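Local coordinates for protein YSC84 (PDB 2A08) that acts with LSB5 in actin cytoskeleton organisation, fluid-phase endocytosis and vesicle trafficking in yeast, here represented by its SH3 domain, at residues Gly50-Ala54 against Asn55-Val59. Residues are numbered along the deposited sequence; the frame is centred on the assembly and turned at random.
Sequences GIFPA and NYVRV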
loop_
_atom_site.group_PDB
_atom_site.type_symbol
_atom_site.label_atom_id
_atom_site.label_comp_id
_atom_site.label_asym_id
_atom_site.label_seq_id
_atom_site.Cartn_x
_atom_site.Cartn_y
_atom_site.Cartn_z
ATOM N N GLY A 50 3.644 -6.533 -1.209
ATOM C CA GLY A 50 4.526 -6.308 -0.093
ATOM C C GLY A 50 3.954 -5.276 0.854
ATOM O O GLY A 50 2.776 -4.890 0.759
ATOM N N ILE A 51 4.797 -4.759 1.730
ATOM C CA ILE A 51 4.352 -3.859 2.783
ATOM C C ILE A 51 4.653 -2.407 2.438
ATOM O O ILE A 51 5.552 -2.127 1.617
ATOM C CB ILE A 51 4.967 -4.238 4.189
ATOM C CG1 ILE A 51 6.501 -4.028 4.263
ATOM C CG2 ILE A 51 4.549 -5.641 4.590
ATOM C CD1 ILE A 51 6.985 -3.983 5.709
ATOM N N PHE A 52 3.891 -1.499 3.035
ATOM C CA PHE A 52 4.052 -0.059 2.827
ATOM C C PHE A 52 3.481 0.715 3.997
ATOM O O PHE A 52 2.682 0.175 4.772
ATOM C CB PHE A 52 3.338 0.363 1.535
ATOM C CG PHE A 52 1.849 0.117 1.569
ATOM C CD1 PHE A 52 0.987 1.118 2.001
ATOM C CD2 PHE A 52 1.299 -1.103 1.206
ATOM C CE1 PHE A 52 -0.384 0.901 2.080
ATOM C CE2 PHE A 52 -0.078 -1.316 1.304
ATOM C CZ PHE A 52 -0.908 -0.312 1.726
ATOM N N PRO A 53 3.871 1.974 4.175
ATOM C CA PRO A 53 3.319 2.747 5.284
ATOM C C PRO A 53 1.853 3.145 5.046
ATOM O O PRO A 53 1.526 3.715 4.000
ATOM C CB PRO A 53 4.255 3.961 5.397
ATOM C CG PRO A 53 5.298 3.721 4.374
ATOM C CD PRO A 53 4.854 2.751 3.397
ATOM N N ALA A 54 1.011 2.884 6.047
ATOM C CA ALA A 54 -0.443 3.090 5.902
ATOM C C ALA A 54 -0.824 4.506 5.487
ATOM O O ALA A 54 -1.765 4.676 4.720
ATOM C CB ALA A 54 -1.127 2.781 7.205
ATOM N N ASN A 55 -0.140 5.522 6.013
ATOM C CA ASN A 55 -0.469 6.904 5.727
ATOM C C ASN A 55 -0.144 7.368 4.300
ATOM O O ASN A 55 -0.445 8.492 3.934
ATOM C CB ASN A 55 0.180 7.807 6.743
ATOM C CG ASN A 55 1.710 7.813 6.654
ATOM O OD1 ASN A 55 2.338 6.772 6.504
ATOM N ND2 ASN A 55 2.281 8.985 6.848
ATOM N N TYR A 56 0.442 6.489 3.492
ATOM C CA TYR A 56 0.737 6.825 2.093
ATOM C C TYR A 56 -0.449 6.596 1.159
ATOM O O TYR A 56 -0.351 6.908 -0.038
ATOM C CB TYR A 56 1.925 6.046 1.552
ATOM C CG TYR A 56 3.312 6.550 1.919
ATOM C CD1 TYR A 56 3.640 6.794 3.237
ATOM C CD2 TYR A 56 4.289 6.713 0.950
ATOM C CE1 TYR A 56 4.926 7.213 3.576
ATOM C CE2 TYR A 56 5.553 7.135 1.262
ATOM C CZ TYR A 56 5.896 7.371 2.596
ATOM O OH TYR A 56 7.210 7.764 2.916
ATOM N N VAL A 57 -1.514 5.993 1.679
ATOM C CA VAL A 57 -2.694 5.676 0.869
ATOM C C VAL A 57 -3.972 6.182 1.522
ATOM O O VAL A 57 -4.013 6.462 2.710
ATOM C CB VAL A 57 -2.832 4.139 0.562
ATOM C CG1 VAL A 57 -1.526 3.567 0.014
ATOM C CG2 VAL A 57 -3.305 3.326 1.781
ATOM N N ARG A 58 -5.029 6.272 0.723
ATOM C CA ARG A 58 -6.366 6.619 1.201
ATOM C C ARG A 58 -7.310 5.503 0.751
ATOM O O ARG A 58 -7.550 5.339 -0.449
ATOM C CB ARG A 58 -6.828 7.947 0.615
ATOM C CG ARG A 58 -8.259 8.347 1.028
ATOM C CD ARG A 58 -8.715 9.712 0.496
ATOM N NE ARG A 58 -7.770 10.777 0.837
ATOM C CZ ARG A 58 -7.604 11.908 0.143
ATOM N NH1 ARG A 58 -8.319 12.164 -0.944
ATOM N NH2 ARG A 58 -6.694 12.779 0.537
ATOM N N VAL A 59 -7.822 4.739 1.701
ATOM C CA VAL A 59 -8.797 3.685 1.412
ATOM C C VAL A 59 -10.055 4.292 0.757
ATOM O O VAL A 59 -10.547 5.333 1.165
ATOM C CB VAL A 59 -9.176 2.887 2.673
ATOM C CG1 VAL A 59 -10.269 1.855 2.374
ATOM C CG2 VAL A 59 -7.933 2.215 3.252
HETATM O O HOH W 1 -4.546 4.820 4.975
#
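Y56 lays one ring face against the pyrrolidine of P53. Its CB sits 3.4 Å from P53 O, and its CG is still near that oxygen at 3.9 Å; CD1 then meets CB of P53, CE1 meets CG of P53 at 3.6 Å, and CZ is the last atom in touch, 4.1 Å from the same P53 CG. That CG stands 3.9 Å from the ring centroid, 27° off the normal, a CH-pi contact displaced toward the rim. Chi1 of -80°, with CG of Y56 beside its backbone N, turns the ring back over the proline. At the edge of the Y56 ring, in its plane, lies N55 OD1. Y56 N donates to P53 O at 3.0 Å (N-H...O angle 162°), and V57 N reaches A54 O in a weak bond of 3.3 Å. Replacing Y56 with an alanine would probably leave the P53 ring without its aromatic partner. V57 CG1 packs against F52 CE1 at 3.6 Å, the two side chains crossing at about a right angle. The Pro-x-Asn-Tyr-Val motif of SH3 domains, here P53 to V57, spans the short 3-10 turn 54-56 between strands 48-53 and 57-59; P53 and Y56 probably help line the groove that binds proline-rich peptides, as in other SH3 domains.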